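Putative curved DNA-binding protein (Chaetomium thermophilum var. thermophilum DSM 1495, PDB 4IPA) probably acts in ribosome biogenesis as an Arx1 protein built on the methionine aminopeptidase (M24) fold, with DNA binding only tentatively assigned. Local coordinates at residues A[62-67]-A[120-125]; A[131-136]-A[363-368]; A[199-204]-A[232-237]; A[216-219]-A[225-228]; A[320-323]-A[327-330]. One frame throughout, in Å; residues are numbered along the deposited sequence.

How the contacts relate
Contacts 1 and 2 share the three-stranded antiparallel sheet 79-88, 115-124, 127-136: L120 O and V131 N lie 3.0 Å apart, a probable hydrogen bond, though the contact centres are 21 Å apart. Contact 2 closes a long chain loop holding contacts 3, 4 and 5. Contact 4, nested within contact 3, uses strand 210-220 itself; contact 3 uses the helix just before it and the loop after strand 230-232. Contact 5 follows, its centre about 20 Å from that of contact 4, the two joined by a long, weak ion pair between E226 and R329. The set reaches both sides of the chain's centre, linking the three-stranded sheet, the five-stranded sheet and an outlying helix-strand unit.

Contact 1: residues A[62-67]-A[120-125]; sequences KLMEEE and LGAQID
M64 makes every contact from helix turn 62-67 to strand 120-124, touching L120, G121 and A122. Ahead of it, K62 and E66 form a long salt bridge along the helix surface, K62 NZ to E66 OE2 at 3.9 Å. At M64 the CG stands anti to the backbone N (chi1 179°), which sends the chain toward the strand, and bends at the next two torsions bring SD and CE down onto it. SD rests on A122 CB at 3.6 Å. CE goes further and ends beside the peptide of G121, 3.2 Å from G121 O, with L120 CD1 at 3.9 Å. A thioether thus fills the space between segments 62-67 and 120-124, whose axes approach to 9.7 Å. With M64 cut back to alanine, the strand at G121 would probably lose its cover from the helix, L120 CD1 and A122 CB their partner there, and I35 and F81 a neighbour. Beyond M64, E65 and E67 turn to other charges, K298 and K70. The axes of segments 62-67 and 120-124 run 24° apart in direction. M64 also packs on I35 of helix 23-46 and on F81 of strand 79-88, the next strand in the sheet, so its side chain sits where two helices meet the sheet.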
# COMPACT_ATOMS: atom_id res chain seq x y z
N LYS A 62 -7.47 -8.18 15.11
CA LYS A 62 -7.28 -8.69 16.44
C LYS A 62 -5.81 -8.91 16.75
O LYS A 62 -5.34 -8.48 17.74
CB LYS A 62 -8.12 -9.93 16.67
CG LYS A 62 -7.67 -10.80 17.80
CD LYS A 62 -8.40 -12.11 17.81
CE LYS A 62 -8.81 -12.48 19.21
NZ LYS A 62 -8.57 -13.91 19.41
N LEU A 63 -5.12 -9.59 15.88
CA LEU A 63 -3.70 -9.72 15.99
C LEU A 63 -2.94 -8.43 16.12
O LEU A 63 -2.01 -8.37 16.86
CB LEU A 63 -3.19 -10.44 14.80
CG LEU A 63 -3.23 -11.87 15.15
CD1 LEU A 63 -3.27 -12.68 13.89
CD2 LEU A 63 -1.94 -12.05 15.90
N MET A 64 -3.34 -7.43 15.37
CA MET A 64 -2.71 -6.16 15.38
C MET A 64 -2.84 -5.51 16.73
O MET A 64 -1.92 -4.96 17.25
CB MET A 64 -3.34 -5.26 14.35
CG MET A 64 -2.78 -3.87 14.26
SD MET A 64 -1.18 -3.83 13.47
CE MET A 64 -1.65 -3.90 11.80
N GLU A 65 -4.02 -5.59 17.28
CA GLU A 65 -4.20 -5.02 18.60
C GLU A 65 -3.37 -5.74 19.67
O GLU A 65 -2.74 -5.09 20.50
CB GLU A 65 -5.68 -4.95 18.97
CG GLU A 65 -6.46 -3.99 18.10
CD GLU A 65 -7.89 -3.78 18.60
OE1 GLU A 65 -8.26 -4.39 19.62
OE2 GLU A 65 -8.62 -3.00 17.97
N GLU A 66 -3.35 -7.07 19.64
CA GLU A 66 -2.50 -7.83 20.56
C GLU A 66 -1.04 -7.39 20.43
O GLU A 66 -0.39 -7.08 21.43
CB GLU A 66 -2.60 -9.34 20.30
CG GLU A 66 -3.99 -9.95 20.52
CD GLU A 66 -4.12 -11.35 19.92
OE1 GLU A 66 -3.09 -11.95 19.52
OE2 GLU A 66 -5.26 -11.87 19.85
N GLU A 67 -0.53 -7.37 19.20
CA GLU A 67 0.86 -6.97 18.97
C GLU A 67 1.09 -5.57 19.51
O GLU A 67 2.11 -5.31 20.15
CB GLU A 67 1.22 -7.03 17.48
CG GLU A 67 1.31 -8.43 16.91
CD GLU A 67 2.30 -9.29 17.69
OE1 GLU A 67 3.34 -8.78 18.14
OE2 GLU A 67 2.02 -10.49 17.86
N LEU A 120 -2.13 -3.87 5.18
CA LEU A 120 -2.45 -3.55 6.55
C LEU A 120 -1.29 -2.75 7.10
O LEU A 120 -0.28 -2.57 6.42
CB LEU A 120 -2.64 -4.84 7.36
CG LEU A 120 -1.49 -5.84 7.36
CD1 LEU A 120 -0.50 -5.53 8.47
CD2 LEU A 120 -2.05 -7.27 7.52
N GLY A 121 -1.42 -2.25 8.32
CA GLY A 121 -0.31 -1.56 8.93
C GLY A 121 -0.54 -1.06 10.33
O GLY A 121 -1.68 -0.88 10.78
N ALA A 122 0.57 -0.83 11.02
CA ALA A 122 0.57 -0.30 12.37
C ALA A 122 1.20 1.08 12.46
O ALA A 122 1.84 1.56 11.52
CB ALA A 122 1.29 -1.25 13.33
N GLN A 123 1.09 1.65 13.65
CA GLN A 123 1.27 3.06 13.88
C GLN A 123 1.79 3.25 15.32
O GLN A 123 1.13 2.83 16.27
CB GLN A 123 -0.12 3.67 13.71
CG GLN A 123 -0.24 5.10 13.82
CD GLN A 123 -0.31 5.55 15.25
OE1 GLN A 123 0.69 5.99 15.80
NE2 GLN A 123 -1.51 5.46 15.87
N ILE A 124 2.97 3.85 15.48
CA ILE A 124 3.47 4.22 16.81
C ILE A 124 3.79 5.71 16.93
O ILE A 124 4.66 6.23 16.23
CB ILE A 124 4.74 3.43 17.26
CG1 ILE A 124 4.40 1.99 17.60
CG2 ILE A 124 5.34 4.07 18.52
CD1 ILE A 124 4.61 1.07 16.47
N ASP A 125 3.10 6.39 17.85
CA ASP A 125 3.26 7.81 18.11
C ASP A 125 3.10 8.64 16.85
O ASP A 125 3.80 9.64 16.66
CB ASP A 125 4.59 8.12 18.80
CG ASP A 125 4.67 9.57 19.31
OD1 ASP A 125 3.64 10.12 19.75
OD2 ASP A 125 5.77 10.16 19.29

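Contact 2: residues A[131-136]-A[363-368]; sequences VCDTIV and PAWDLS
The indole edge of W365 faces the carboxylate of D133, with the two side chains running antiparallel past one another and their planes turned 31° apart. W365 NE1 donates to D133 OD1 over 2.9 Å with an N-H...O angle of 154°. The acceptor lies almost in the ring plane and receives the bond through its syn lone pair. D133 is aimed at the loop by a CG anti to its backbone N (chi1 -165°). Its second oxygen, OD2, meets the pyrrolidine of P363, 3.4 Å from CD, and the two side chains cross at about a right angle. One carboxylate therefore touches two residues of the loop, a polar edge through OD1 and an apolar ring through OD2. Farther along the indole, W365 CZ2 comes within 3.6 Å of T134 O, obliquely to the ring. The hydroxyl of T134 is engaged with R344 O of strand 342-352. The indole also packs on L345 and meets the ring of F154 from helix 148-167. Past it, D366 OD1 accepts S368 N at 3.1 Å and S368 OG at 2.7 Å, both from the same face of the carboxylate; the first of these bonds forms an Asx turn as the loop enters its short 3-10 segment. D133 is buried, and the neutral N-H would probably ease the burial of its carboxylate without cancelling the charge; the bond, with packing on L345 and F154, helps fix the turn of the indole and ties the loop after strand 355-360 to strand 127-136.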
# COMPACT_ATOMS: atom_id res chain seq x y z
N VAL A 131 1.97 -1.82 4.65
CA VAL A 131 2.56 -2.85 3.79
C VAL A 131 1.48 -3.51 2.96
O VAL A 131 0.34 -3.63 3.39
CB VAL A 131 3.28 -3.97 4.61
CG1 VAL A 131 4.42 -3.41 5.43
CG2 VAL A 131 2.31 -4.70 5.52
N CYS A 132 1.85 -3.94 1.75
CA CYS A 132 0.95 -4.73 0.92
C CYS A 132 1.76 -5.77 0.16
O CYS A 132 2.72 -5.42 -0.55
CB CYS A 132 0.19 -3.85 -0.08
SG CYS A 132 -0.94 -4.79 -1.22
N ASP A 133 1.38 -7.03 0.32
CA ASP A 133 1.92 -8.14 -0.46
C ASP A 133 0.78 -8.67 -1.32
O ASP A 133 -0.40 -8.55 -0.96
CB ASP A 133 2.45 -9.24 0.49
CG ASP A 133 3.37 -10.27 -0.23
OD1 ASP A 133 3.78 -10.03 -1.39
OD2 ASP A 133 3.70 -11.32 0.40
N THR A 134 1.12 -9.25 -2.47
CA THR A 134 0.16 -10.04 -3.21
C THR A 134 0.61 -11.50 -3.20
O THR A 134 1.75 -11.82 -3.54
CB THR A 134 -0.00 -9.54 -4.65
OG1 THR A 134 -0.49 -8.19 -4.63
CG2 THR A 134 -1.00 -10.42 -5.42
N ILE A 135 -0.28 -12.39 -2.79
CA ILE A 135 0.02 -13.81 -2.76
C ILE A 135 -0.97 -14.57 -3.63
O ILE A 135 -2.04 -14.05 -3.99
CB ILE A 135 -0.05 -14.37 -1.34
CG1 ILE A 135 -1.47 -14.22 -0.80
CG2 ILE A 135 0.99 -13.69 -0.43
CD1 ILE A 135 -1.73 -15.05 0.39
N VAL A 136 -0.61 -15.80 -3.98
CA VAL A 136 -1.50 -16.70 -4.71
C VAL A 136 -2.23 -17.57 -3.71
O VAL A 136 -1.61 -18.28 -2.91
CB VAL A 136 -0.72 -17.58 -5.71
CG1 VAL A 136 -1.66 -18.56 -6.43
CG2 VAL A 136 0.00 -16.71 -6.72
N PRO A 363 7.52 -9.63 2.12
CA PRO A 363 8.70 -10.48 2.09
C PRO A 363 9.17 -10.64 0.66
O PRO A 363 8.34 -10.77 -0.22
CB PRO A 363 8.18 -11.82 2.63
CG PRO A 363 6.73 -11.82 2.29
CD PRO A 363 6.30 -10.38 2.44
N ALA A 364 10.48 -10.60 0.44
CA ALA A 364 11.05 -10.77 -0.88
C ALA A 364 10.45 -11.97 -1.61
O ALA A 364 10.20 -13.01 -1.01
CB ALA A 364 12.57 -10.93 -0.77
N TRP A 365 10.18 -11.82 -2.90
CA TRP A 365 9.66 -12.93 -3.69
C TRP A 365 10.79 -13.79 -4.22
O TRP A 365 11.80 -13.28 -4.71
CB TRP A 365 8.83 -12.41 -4.86
CG TRP A 365 7.53 -11.82 -4.45
CD1 TRP A 365 6.97 -11.82 -3.20
CD2 TRP A 365 6.62 -11.11 -5.30
NE1 TRP A 365 5.76 -11.16 -3.23
CE2 TRP A 365 5.52 -10.72 -4.51
CE3 TRP A 365 6.62 -10.77 -6.66
CZ2 TRP A 365 4.44 -10.00 -5.03
CZ3 TRP A 365 5.55 -10.06 -7.17
CH2 TRP A 365 4.48 -9.68 -6.35
N ASP A 366 10.61 -15.10 -4.13
CA ASP A 366 11.53 -16.03 -4.75
C ASP A 366 11.24 -16.04 -6.25
O ASP A 366 10.22 -16.58 -6.69
CB ASP A 366 11.32 -17.42 -4.15
CG ASP A 366 12.19 -18.47 -4.80
OD1 ASP A 366 13.14 -18.12 -5.53
OD2 ASP A 366 11.90 -19.67 -4.59
N LEU A 367 12.13 -15.43 -7.03
CA LEU A 367 11.93 -15.29 -8.46
C LEU A 367 12.04 -16.62 -9.17
O LEU A 367 11.54 -16.77 -10.28
CB LEU A 367 12.93 -14.30 -9.06
CG LEU A 367 12.79 -12.86 -8.57
CD1 LEU A 367 13.93 -11.99 -9.08
CD2 LEU A 367 11.44 -12.27 -8.96
N SER A 368 12.68 -17.60 -8.53
CA SER A 368 12.83 -18.91 -9.15
C SER A 368 11.48 -19.59 -9.39
O SER A 368 11.39 -20.49 -10.23
CB SER A 368 13.73 -19.83 -8.32
OG SER A 368 13.10 -20.25 -7.13

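Contact 3: residues A[199-204]-A[232-237]; sequences LLEKVA and ILSPGE
E201 and S234 are brought together by matching first torsions: in each the gamma atom stands anti to the carbonyl carbon, E201 at chi1 -75° and S234 at -49°, and E201 then runs extended from CG. Its carboxylate reaches the hydroxyl, E201 OE2 lying 3.0 Å from S234 OG in a probable hydrogen bond; another acceptor lies near the same proton, so this bond is not certain. The hydroxyl also sits against the aliphatic part of the glutamate, S234 OG being 3.6 Å from E201 CG. S234 itself has positive phi and psi, in the left-handed region, which turns the chain as it leaves strand 230-232. One residue earlier, L233 meets L200 with the two side chains crossing at about a right angle. L200 CD2 lies against both methyls of L233, 3.4 Å from CD1 and 3.6 Å from CD2. The first of these distances is closer than two methyls normally come, and the L200 chi1 of -97° lies away from a staggered position. The pair is buried, while E201 lies at the solvent side. L200 also packs on V163 of helix 148-167 and I211 of strand 210-220. S234 N is bonded to S197 OG, one turn earlier on helix 193-205, and L233 bonds through its backbone to S214 and T215 of strand 210-220, so these bonds tie the loop to both helix and sheet.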
# COMPACT_ATOMS: atom_id res chain seq x y z
N LEU A 199 8.61 5.03 -17.84
CA LEU A 199 9.51 3.93 -17.51
C LEU A 199 8.76 2.74 -16.86
O LEU A 199 8.90 1.59 -17.30
CB LEU A 199 10.66 4.41 -16.61
CG LEU A 199 11.72 5.31 -17.27
CD1 LEU A 199 12.56 6.01 -16.21
CD2 LEU A 199 12.63 4.54 -18.24
N LEU A 200 7.94 3.00 -15.84
CA LEU A 200 7.18 1.92 -15.24
C LEU A 200 6.22 1.26 -16.24
O LEU A 200 6.00 0.05 -16.19
CB LEU A 200 6.44 2.39 -13.98
CG LEU A 200 7.17 2.07 -12.67
CD1 LEU A 200 8.57 2.73 -12.66
CD2 LEU A 200 6.34 2.49 -11.48
N GLU A 201 5.67 2.06 -17.15
CA GLU A 201 4.79 1.51 -18.18
C GLU A 201 5.57 0.60 -19.09
O GLU A 201 5.07 -0.43 -19.54
CB GLU A 201 4.13 2.62 -19.00
CG GLU A 201 3.01 3.34 -18.29
CD GLU A 201 2.49 4.51 -19.09
OE1 GLU A 201 3.13 4.88 -20.10
OE2 GLU A 201 1.43 5.08 -18.72
N LYS A 202 6.81 0.99 -19.37
CA LYS A 202 7.72 0.20 -20.18
C LYS A 202 7.95 -1.13 -19.49
O LYS A 202 8.00 -2.16 -20.14
CB LYS A 202 9.05 0.95 -20.28
CG LYS A 202 9.75 0.97 -21.63
CD LYS A 202 10.64 2.24 -21.70
CE LYS A 202 11.75 2.14 -22.73
NZ LYS A 202 12.82 3.18 -22.53
N VAL A 203 8.12 -1.11 -18.17
CA VAL A 203 8.39 -2.34 -17.42
C VAL A 203 7.21 -3.31 -17.52
O VAL A 203 7.39 -4.50 -17.79
CB VAL A 203 8.68 -2.05 -15.94
CG1 VAL A 203 8.79 -3.35 -15.16
CG2 VAL A 203 9.96 -1.19 -15.79
N ALA A 204 6.00 -2.79 -17.30
CA ALA A 204 4.80 -3.61 -17.39
C ALA A 204 4.61 -4.18 -18.79
O ALA A 204 4.20 -5.33 -18.96
CB ALA A 204 3.56 -2.80 -16.98
N ILE A 232 2.29 10.16 -8.61
CA ILE A 232 1.15 9.48 -9.18
C ILE A 232 1.52 8.82 -10.51
O ILE A 232 1.80 9.51 -11.48
CB ILE A 232 -0.02 10.43 -9.42
CG1 ILE A 232 -0.35 11.20 -8.14
CG2 ILE A 232 -1.24 9.64 -9.95
CD1 ILE A 232 -1.57 12.10 -8.27
N LEU A 233 1.52 7.48 -10.54
CA LEU A 233 1.84 6.74 -11.78
C LEU A 233 0.71 6.80 -12.82
O LEU A 233 -0.47 6.78 -12.46
CB LEU A 233 2.14 5.28 -11.46
CG LEU A 233 3.25 5.00 -10.47
CD1 LEU A 233 3.32 3.51 -10.26
CD2 LEU A 233 4.60 5.58 -10.96
N SER A 234 1.08 6.84 -14.10
CA SER A 234 0.12 6.92 -15.20
C SER A 234 -1.09 7.74 -14.84
O SER A 234 -2.21 7.24 -14.89
CB SER A 234 -0.36 5.54 -15.62
OG SER A 234 0.72 4.66 -15.80
N PRO A 235 -0.87 9.00 -14.45
CA PRO A 235 -1.97 9.88 -14.07
C PRO A 235 -3.10 9.88 -15.10
O PRO A 235 -4.28 9.89 -14.75
CB PRO A 235 -1.31 11.27 -14.05
CG PRO A 235 -0.00 11.12 -14.79
CD PRO A 235 0.42 9.71 -14.52
N GLY A 236 -2.71 9.85 -16.37
CA GLY A 236 -3.67 10.06 -17.44
C GLY A 236 -3.94 11.54 -17.63
O GLY A 236 -3.06 12.28 -18.06
N GLU A 237 -5.15 11.98 -17.26
CA GLU A 237 -5.65 13.29 -17.70
C GLU A 237 -5.49 14.45 -16.74
O GLU A 237 -4.38 14.97 -16.56
CB GLU A 237 -7.11 13.17 -18.14
CG GLU A 237 -7.33 12.19 -19.27
CD GLU A 237 -6.40 12.45 -20.44
OE1 GLU A 237 -5.96 11.46 -21.07
OE2 GLU A 237 -6.10 13.63 -20.73

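Contact 4: residues A[216-219]-A[225-228]; sequences TSWL and IEGK
E226 lies across one face of the W218 ring. Its CB is 3.7 Å from the centroid of the six-membered ring and 14° off the normal, a CH-pi contact, while CG stands 3.6 Å above the ring plane, over its centre. With E226 CG anti to the carbonyl carbon (chi1 -73°) and the chain extended beyond, CB and CG are laid along the ring. The side chains cross at a slant, and the carboxylate plane is turned 33° from the indole. T216 CG2 takes the opposite face, 3.5 Å above the plane and offset toward the rim, so the indole is held between a threonine methyl and a glutamate stem. G227 O sits at the ring edge near its plane, 3.7 Å from W218 CE3, and I225 O comes 3.4 Å from W218 CB. Beside the ring, G227 N donates to L219 O over 2.7 Å. Glycine suits this close approach, because a CB there would fall 2.4 Å from L219 O. L219 and K228 run side by side in the same direction, L219 CD2 touching K228 CG. Farther out, the carboxylate of E226 has a salt bridge to R275 and a hydrogen bond to Y331 OH, which probably help hold its stem. S217 pairs with I231 of strand 230-232 and W218 with G252 of strand 250-258, while L219 pairs with K229 in the loop just before strand 230-232. The contact closes the long connection of the beta hairpin formed by strands 210-220 and 230-232, at the edge of a five-stranded sheet of the M24 fold.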
# COMPACT_ATOMS: atom_id res chain seq x y z
N THR A 216 -0.61 5.65 -6.48
CA THR A 216 0.03 6.80 -5.86
C THR A 216 0.93 6.41 -4.70
O THR A 216 0.55 5.63 -3.83
CB THR A 216 -1.05 7.78 -5.32
OG1 THR A 216 -1.91 8.16 -6.39
CG2 THR A 216 -0.39 9.05 -4.72
N SER A 217 2.14 6.97 -4.69
CA SER A 217 3.02 6.89 -3.53
C SER A 217 2.96 8.19 -2.73
O SER A 217 2.95 9.28 -3.29
CB SER A 217 4.44 6.59 -4.00
OG SER A 217 4.47 5.32 -4.65
N TRP A 218 2.91 8.09 -1.41
CA TRP A 218 2.72 9.27 -0.57
C TRP A 218 3.84 9.47 0.43
O TRP A 218 4.34 8.52 1.03
CB TRP A 218 1.44 9.15 0.26
CG TRP A 218 0.16 9.21 -0.48
CD1 TRP A 218 -0.56 8.16 -0.94
CD2 TRP A 218 -0.60 10.38 -0.79
NE1 TRP A 218 -1.72 8.60 -1.54
CE2 TRP A 218 -1.77 9.97 -1.46
CE3 TRP A 218 -0.40 11.75 -0.57
CZ2 TRP A 218 -2.73 10.86 -1.91
CZ3 TRP A 218 -1.36 12.65 -1.02
CH2 TRP A 218 -2.51 12.20 -1.68
N LEU A 219 4.21 10.72 0.64
CA LEU A 219 5.05 11.10 1.75
C LEU A 219 4.29 10.78 3.04
O LEU A 219 3.11 11.06 3.14
CB LEU A 219 5.36 12.59 1.67
CG LEU A 219 6.34 13.15 2.70
CD1 LEU A 219 7.75 12.59 2.47
CD2 LEU A 219 6.37 14.68 2.65
N ILE A 225 -0.45 9.75 6.56
CA ILE A 225 -0.08 8.78 5.52
C ILE A 225 -0.41 9.27 4.11
O ILE A 225 -0.27 8.54 3.14
CB ILE A 225 -0.62 7.35 5.80
CG1 ILE A 225 -2.10 7.38 6.20
CG2 ILE A 225 0.22 6.69 6.90
CD1 ILE A 225 -3.03 7.98 5.13
N GLU A 226 -0.83 10.53 4.01
CA GLU A 226 -1.03 11.18 2.71
C GLU A 226 -0.44 12.57 2.75
O GLU A 226 -1.18 13.56 2.68
CB GLU A 226 -2.51 11.23 2.35
CG GLU A 226 -3.07 9.88 1.95
CD GLU A 226 -4.57 9.89 1.71
OE1 GLU A 226 -5.25 10.82 2.19
OE2 GLU A 226 -5.05 8.96 1.04
N GLY A 227 0.89 12.63 2.84
CA GLY A 227 1.64 13.86 3.07
C GLY A 227 1.72 14.86 1.93
O GLY A 227 0.97 14.77 0.97
N LYS A 228 2.65 15.81 2.03
CA LYS A 228 2.63 16.97 1.14
C LYS A 228 3.37 16.74 -0.17
O LYS A 228 3.42 17.62 -1.02
CB LYS A 228 3.14 18.24 1.84
CG LYS A 228 4.57 18.16 2.31
CD LYS A 228 5.02 19.45 2.98
CE LYS A 228 6.45 19.29 3.52
NZ LYS A 228 6.98 20.54 4.16

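Contact 5: residues A[320-323]-A[327-330]; sequences IECV and VFRQ
C322 projects from the last turn of helix 312-324 onto the F328 ring. From the start of its side chain, CB meets V327 CG2 at 3.7 Å and lies over one face of the ring, nearest CG and CD2 at the rim and 3.7 Å from the centroid, a CH-pi contact. C322 SG stands anti to the carbonyl carbon (chi1 -73°), which lays the sulfur over the same face, 4.0 Å from the centroid and 12° off the normal, closest to CZ: a Cys sulfur-aromatic contact. The backbone joins the same residues, for C322 O accepts both V327 N and F328 N, each at 3.0 Å. The first arrives nearly along the C=O axis, the second from above the carbonyl plane. V323 CG1 and CG2 rest on Q330 CB, and a water donates to V323 O at 3.1 Å and to F328 O at 2.7 Å. A leucine in place of F328 would probably deprive C322 of its aromatic face and F304 of its edge-to-face partner. The ring also packs on I291, Y292 and V295 of helix 286-299. With one carbonyl near the helix end gripped by two following N-H groups, the tight turn leads from helix 312-324 straight into edge strand 328-330, which pairs with strand 273-276.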
# COMPACT_ATOMS: atom_id res chain seq x y z
N ILE A 320 -22.44 8.81 6.77
CA ILE A 320 -23.03 9.60 5.70
C ILE A 320 -22.69 11.09 5.81
O ILE A 320 -22.06 11.65 4.91
CB ILE A 320 -24.55 9.40 5.64
CG1 ILE A 320 -24.86 7.91 5.41
CG2 ILE A 320 -25.17 10.31 4.57
CD1 ILE A 320 -26.35 7.56 5.38
N GLU A 321 -23.10 11.72 6.91
CA GLU A 321 -22.80 13.14 7.08
C GLU A 321 -21.30 13.43 7.18
O GLU A 321 -20.82 14.47 6.73
CB GLU A 321 -23.51 13.72 8.31
CG GLU A 321 -23.43 15.25 8.34
CD GLU A 321 -23.97 15.87 9.61
OE1 GLU A 321 -24.09 15.16 10.64
OE2 GLU A 321 -24.28 17.08 9.57
N CYS A 322 -20.56 12.50 7.77
CA CYS A 322 -19.13 12.71 7.92
C CYS A 322 -18.44 12.81 6.56
O CYS A 322 -17.53 13.61 6.37
CB CYS A 322 -18.51 11.59 8.78
SG CYS A 322 -18.89 11.66 10.58
N VAL A 323 -18.89 11.99 5.60
CA VAL A 323 -18.33 11.99 4.25
C VAL A 323 -18.84 13.20 3.47
O VAL A 323 -18.07 13.91 2.81
CB VAL A 323 -18.69 10.70 3.48
CG1 VAL A 323 -18.29 10.81 1.98
CG2 VAL A 323 -18.05 9.49 4.15
N VAL A 327 -15.27 15.54 6.55
CA VAL A 327 -14.44 15.26 7.73
C VAL A 327 -13.94 13.82 7.72
O VAL A 327 -12.94 13.52 8.36
CB VAL A 327 -15.17 15.55 9.07
CG1 VAL A 327 -15.65 17.00 9.13
CG2 VAL A 327 -16.35 14.61 9.25
N PHE A 328 -14.65 12.93 7.03
CA PHE A 328 -14.10 11.63 6.67
C PHE A 328 -13.81 11.67 5.17
O PHE A 328 -14.60 12.21 4.40
CB PHE A 328 -15.09 10.49 6.90
CG PHE A 328 -15.29 10.10 8.35
CD1 PHE A 328 -14.77 10.86 9.38
CD2 PHE A 328 -16.01 8.95 8.65
CE1 PHE A 328 -14.97 10.48 10.70
CE2 PHE A 328 -16.22 8.57 9.96
CZ PHE A 328 -15.70 9.33 10.99
N ARG A 329 -12.67 11.13 4.77
CA ARG A 329 -12.44 10.80 3.38
C ARG A 329 -12.95 9.37 3.16
O ARG A 329 -12.72 8.48 3.96
CB ARG A 329 -10.96 10.88 3.04
CG ARG A 329 -10.65 10.53 1.57
CD ARG A 329 -9.17 10.65 1.24
NE ARG A 329 -8.67 12.00 1.51
CZ ARG A 329 -8.80 13.01 0.67
NH1 ARG A 329 -9.42 12.82 -0.49
NH2 ARG A 329 -8.33 14.21 0.99
N GLN A 330 -13.66 9.15 2.07
CA GLN A 330 -14.14 7.82 1.76
C GLN A 330 -13.31 7.31 0.60
O GLN A 330 -13.09 8.03 -0.36
CB GLN A 330 -15.63 7.87 1.41
CG GLN A 330 -16.20 6.64 0.74
CD GLN A 330 -17.55 6.95 0.08
OE1 GLN A 330 -18.59 6.54 0.56
NE2 GLN A 330 -17.51 7.69 -1.02
O HOH W 1 -15.07 13.72 2.16